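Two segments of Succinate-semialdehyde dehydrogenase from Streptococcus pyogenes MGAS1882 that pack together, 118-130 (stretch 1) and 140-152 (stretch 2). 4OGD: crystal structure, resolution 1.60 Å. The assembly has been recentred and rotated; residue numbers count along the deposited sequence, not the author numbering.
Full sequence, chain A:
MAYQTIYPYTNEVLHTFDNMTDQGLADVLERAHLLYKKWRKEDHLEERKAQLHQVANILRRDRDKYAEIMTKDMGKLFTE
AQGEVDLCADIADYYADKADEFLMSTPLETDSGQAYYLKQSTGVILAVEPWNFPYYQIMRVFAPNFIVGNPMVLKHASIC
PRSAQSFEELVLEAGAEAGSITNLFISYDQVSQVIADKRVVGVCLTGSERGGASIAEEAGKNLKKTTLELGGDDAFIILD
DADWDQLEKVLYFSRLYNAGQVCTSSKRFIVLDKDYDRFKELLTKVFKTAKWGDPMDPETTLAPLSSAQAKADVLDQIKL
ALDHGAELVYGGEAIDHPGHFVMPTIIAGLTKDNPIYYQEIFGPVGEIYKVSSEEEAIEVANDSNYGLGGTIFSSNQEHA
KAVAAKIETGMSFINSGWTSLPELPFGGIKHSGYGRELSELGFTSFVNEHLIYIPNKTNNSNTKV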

# COMPACT_ATOMS: atom_id res chain seq x y z
N LEU A 118 -2.23 1.56 -18.02
CA LEU A 118 -1.02 0.79 -18.25
C LEU A 118 -0.46 0.35 -16.91
O LEU A 118 -0.81 0.91 -15.86
CB LEU A 118 0.00 1.66 -18.99
CG LEU A 118 -0.51 2.22 -20.32
CD1 LEU A 118 0.48 3.22 -20.88
CD2 LEU A 118 -0.74 1.09 -21.32
N LYS A 119 0.39 -0.67 -16.93
CA LYS A 119 1.11 -1.08 -15.73
C LYS A 119 2.58 -0.85 -15.98
O LYS A 119 3.21 -1.57 -16.76
CB LYS A 119 0.82 -2.54 -15.39
CG LYS A 119 -0.60 -2.76 -14.91
CD LYS A 119 -0.95 -4.24 -14.82
CE LYS A 119 -2.37 -4.42 -14.30
NZ LYS A 119 -2.83 -5.84 -14.34
N GLN A 120 3.12 0.18 -15.35
CA GLN A 120 4.46 0.64 -15.69
C GLN A 120 5.41 0.55 -14.51
O GLN A 120 4.98 0.58 -13.35
CB GLN A 120 4.40 2.08 -16.21
CG GLN A 120 3.57 2.21 -17.49
CD GLN A 120 3.60 3.61 -18.04
OE1 GLN A 120 3.28 4.57 -17.35
NE2 GLN A 120 3.99 3.74 -19.31
N SER A 121 6.70 0.45 -14.80
CA SER A 121 7.71 0.51 -13.74
C SER A 121 7.71 1.89 -13.10
O SER A 121 7.24 2.86 -13.70
CB SER A 121 9.09 0.20 -14.30
OG SER A 121 9.45 1.18 -15.27
N THR A 122 8.25 1.96 -11.90
CA THR A 122 8.32 3.21 -11.16
C THR A 122 9.74 3.64 -10.79
O THR A 122 10.01 4.84 -10.72
CB THR A 122 7.45 3.17 -9.90
OG1 THR A 122 7.74 1.99 -9.14
CG2 THR A 122 5.98 3.14 -10.30
N GLY A 123 10.63 2.69 -10.56
CA GLY A 123 11.98 3.05 -10.15
C GLY A 123 12.71 1.98 -9.36
O GLY A 123 12.47 0.79 -9.55
N VAL A 124 13.61 2.41 -8.48
CA VAL A 124 14.42 1.47 -7.69
C VAL A 124 13.66 1.06 -6.44
O VAL A 124 13.10 1.90 -5.72
CB VAL A 124 15.78 2.09 -7.29
CG1 VAL A 124 16.64 1.07 -6.54
CG2 VAL A 124 16.50 2.60 -8.53
N ILE A 125 13.61 -0.24 -6.19
CA ILE A 125 12.90 -0.77 -5.02
C ILE A 125 13.91 -1.30 -4.00
O ILE A 125 14.81 -2.06 -4.36
CB ILE A 125 11.96 -1.92 -5.43
CG1 ILE A 125 10.93 -1.43 -6.45
CG2 ILE A 125 11.28 -2.52 -4.20
CD1 ILE A 125 10.07 -0.29 -5.94
N LEU A 126 13.78 -0.86 -2.75
CA LEU A 126 14.54 -1.46 -1.66
C LEU A 126 13.80 -2.65 -1.08
O LEU A 126 12.66 -2.52 -0.61
CB LEU A 126 14.80 -0.43 -0.54
CG LEU A 126 15.35 -1.03 0.75
CD1 LEU A 126 16.74 -1.64 0.57
CD2 LEU A 126 15.38 0.02 1.87
N ALA A 127 14.45 -3.81 -1.11
CA ALA A 127 13.92 -5.00 -0.47
C ALA A 127 14.70 -5.26 0.81
O ALA A 127 15.94 -5.27 0.80
CB ALA A 127 14.01 -6.20 -1.41
N VAL A 128 13.98 -5.42 1.92
CA VAL A 128 14.61 -5.76 3.19
C VAL A 128 14.10 -7.15 3.54
O VAL A 128 12.91 -7.34 3.74
CB VAL A 128 14.23 -4.75 4.30
CG1 VAL A 128 14.94 -5.12 5.60
CG2 VAL A 128 14.59 -3.34 3.87
N GLU A 129 15.01 -8.13 3.56
CA GLU A 129 14.63 -9.54 3.66
C GLU A 129 15.31 -10.24 4.84
O GLU A 129 16.37 -9.80 5.30
CB GLU A 129 14.93 -10.26 2.33
CG GLU A 129 14.26 -9.60 1.11
CD GLU A 129 12.74 -9.50 1.23
OE1 GLU A 129 12.13 -10.30 1.96
OE2 GLU A 129 12.14 -8.61 0.56
N PRO A 130 14.69 -11.31 5.35
CA PRO A 130 15.13 -11.93 6.60
C PRO A 130 15.82 -13.28 6.41
O PRO A 130 15.81 -13.85 5.32
CB PRO A 130 13.80 -12.13 7.33
CG PRO A 130 12.87 -12.54 6.22
CD PRO A 130 13.34 -11.78 4.97
N ARG A 140 10.53 -13.82 -4.10
CA ARG A 140 9.14 -13.37 -4.09
C ARG A 140 8.99 -11.94 -4.58
O ARG A 140 7.98 -11.60 -5.18
CB ARG A 140 8.51 -13.49 -2.69
CG ARG A 140 8.16 -14.92 -2.29
CD ARG A 140 7.04 -15.03 -1.25
NE ARG A 140 7.05 -13.98 -0.24
CZ ARG A 140 6.65 -14.15 1.02
NH1 ARG A 140 6.22 -15.33 1.45
NH2 ARG A 140 6.70 -13.13 1.86
N VAL A 141 10.00 -11.12 -4.32
CA VAL A 141 9.94 -9.72 -4.75
C VAL A 141 10.84 -9.40 -5.93
O VAL A 141 10.50 -8.53 -6.73
CB VAL A 141 10.19 -8.74 -3.58
CG1 VAL A 141 9.09 -8.86 -2.56
CG2 VAL A 141 11.54 -8.99 -2.93
N PHE A 142 11.98 -10.09 -6.05
CA PHE A 142 12.83 -9.84 -7.21
C PHE A 142 12.14 -10.22 -8.52
O PHE A 142 12.18 -9.46 -9.49
CB PHE A 142 14.18 -10.57 -7.09
CG PHE A 142 14.98 -10.52 -8.35
CD1 PHE A 142 15.57 -9.34 -8.77
CD2 PHE A 142 15.12 -11.66 -9.14
CE1 PHE A 142 16.30 -9.28 -9.96
CE2 PHE A 142 15.83 -11.60 -10.33
CZ PHE A 142 16.42 -10.42 -10.73
N ALA A 143 11.54 -11.41 -8.57
CA ALA A 143 10.95 -11.89 -9.83
C ALA A 143 9.93 -10.91 -10.43
O ALA A 143 10.08 -10.51 -11.59
CB ALA A 143 10.36 -13.30 -9.68
N PRO A 144 8.91 -10.49 -9.65
CA PRO A 144 7.95 -9.57 -10.29
C PRO A 144 8.52 -8.18 -10.57
O PRO A 144 8.21 -7.59 -11.61
CB PRO A 144 6.81 -9.49 -9.26
CG PRO A 144 7.47 -9.82 -7.95
CD PRO A 144 8.48 -10.87 -8.29
N ASN A 145 9.35 -7.64 -9.69
CA ASN A 145 9.91 -6.33 -9.95
C ASN A 145 10.87 -6.31 -11.14
O ASN A 145 10.89 -5.36 -11.91
CB ASN A 145 10.55 -5.74 -8.68
CG ASN A 145 9.49 -5.23 -7.70
OD1 ASN A 145 8.84 -4.22 -7.96
ND2 ASN A 145 9.32 -5.94 -6.59
N PHE A 146 11.65 -7.38 -11.29
CA PHE A 146 12.56 -7.48 -12.42
C PHE A 146 11.77 -7.50 -13.72
O PHE A 146 12.12 -6.81 -14.69
CB PHE A 146 13.40 -8.74 -12.27
CG PHE A 146 14.39 -8.96 -13.38
CD1 PHE A 146 15.38 -8.02 -13.65
CD2 PHE A 146 14.35 -10.12 -14.14
CE1 PHE A 146 16.30 -8.23 -14.66
CE2 PHE A 146 15.27 -10.34 -15.15
CZ PHE A 146 16.24 -9.39 -15.42
N ILE A 147 10.68 -8.27 -13.75
CA ILE A 147 9.83 -8.33 -14.93
C ILE A 147 9.24 -6.96 -15.33
O ILE A 147 9.32 -6.57 -16.50
CB ILE A 147 8.73 -9.41 -14.78
CG1 ILE A 147 9.36 -10.81 -14.81
CG2 ILE A 147 7.68 -9.26 -15.87
CD1 ILE A 147 10.15 -11.09 -16.09
N VAL A 148 8.66 -6.22 -14.38
CA VAL A 148 8.09 -4.91 -14.73
C VAL A 148 9.18 -3.89 -15.09
O VAL A 148 8.94 -2.96 -15.86
CB VAL A 148 7.15 -4.35 -13.65
CG1 VAL A 148 7.93 -3.75 -12.50
CG2 VAL A 148 6.24 -3.28 -14.25
N GLY A 149 10.38 -4.09 -14.55
CA GLY A 149 11.48 -3.18 -14.83
C GLY A 149 11.85 -2.24 -13.69
O GLY A 149 12.32 -1.14 -13.94
N ASN A 150 11.61 -2.66 -12.45
CA ASN A 150 12.09 -1.93 -11.28
C ASN A 150 13.38 -2.57 -10.79
O ASN A 150 13.33 -3.67 -10.23
CB ASN A 150 11.08 -2.02 -10.11
CG ASN A 150 9.79 -1.26 -10.35
OD1 ASN A 150 9.76 -0.27 -11.07
ND2 ASN A 150 8.72 -1.71 -9.72
N PRO A 151 14.53 -1.90 -11.00
CA PRO A 151 15.77 -2.43 -10.42
C PRO A 151 15.64 -2.52 -8.90
O PRO A 151 14.88 -1.75 -8.30
CB PRO A 151 16.82 -1.37 -10.81
CG PRO A 151 16.23 -0.67 -12.02
CD PRO A 151 14.75 -0.61 -11.69
N MET A 152 16.36 -3.45 -8.28
CA MET A 152 16.20 -3.69 -6.85
C MET A 152 17.54 -3.54 -6.12
O MET A 152 18.61 -3.89 -6.65
CB MET A 152 15.62 -5.10 -6.65
CG MET A 152 15.50 -5.56 -5.21
SD MET A 152 14.40 -7.00 -5.10
CE MET A 152 12.83 -6.19 -5.41
O HOH W 1 12.02 0.58 -16.09

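The side-chain carbonyl of Asn-150 is the polar centre of this contact. Its OD1 accepts two backbone hydrogen bonds from the turn that leads into the strand beginning at Val-124. Thr-122 N lies 2.8 Å from Asn-150 OD1, and Gly-123 N lies 3.1 Å from the same Asn-150 OD1. Both are close to straight, with angles at hydrogen of 161° and 175°. One oxygen thus satisfies two successive amides. Gly-123 O also comes within 3.3 Å of Asn-150 OD1, but both atoms are acceptors and no bond forms.

The side-chain nitrogen of Asn-150 is held within its own stretch and also bonds elsewhere in the structure. Asn-150 ND2 donates to Asn-145 OD1 at 3.1 Å, and Asn-145 ND2 donates in turn to Val-141 O at 2.8 Å. This chain of bonds ties the Asn-150 side chain back to the helix. The backbone adds to it, since Asn-150 N donates to Asn-145 O at 2.8 Å.

The third direct hydrogen bond is between main chains. Ile-125 N donates to Pro-151 O at 2.9 Å, with an angle of 166°. It accompanies a parallel bridge between Ile-125 and Met-152, whose CA atoms are 4.8 Å apart. Two CA-H...O contacts support the pairing. Val-124 CA is 3.3 Å from Pro-151 O, and Met-152 CA is 3.3 Å from Ile-125 O.

A water links the stretches near Ser-121. It lies 2.8 Å from Ser-121 OG and donates to Gly-149 O, also at 2.8 Å. The CA-to-CB bond of Ser-121 points toward stretch 2, and Ser-121 CB lies 3.3 Å from Asn-150 OD1 and 3.5 Å from Val-148 O.

Two glycines fit their backbone angles. Gly-123 and Gly-149 both have positive phi, and at either one a CB would be jammed against the carbonyl oxygen of the preceding residue. Gly-149 is where the chain leaves the helix. An ideal CB there would also sit 3.7 Å from Ser-121 CB.

The rest of the contact is packing. The side chains of Ile-125 and Met-152 lie on the same face of the sheet, with Ile-125 CG2 4.2 Å from Met-152 CE. Ile-125 CG1 also reaches Asn-150 CB at 3.7 Å. Farther along the strand, Ala-127 CB packs 3.8 Å from Met-152 SD and 4.0 Å from Val-141 CG2. Val-141 CG2 also lies 3.6 Å from Glu-129 OE2. Near the other end of the contact, Val-148 CG2 packs 3.9 Å from Gln-120 C. Together the two stretches bury 556 Å², both sides summed.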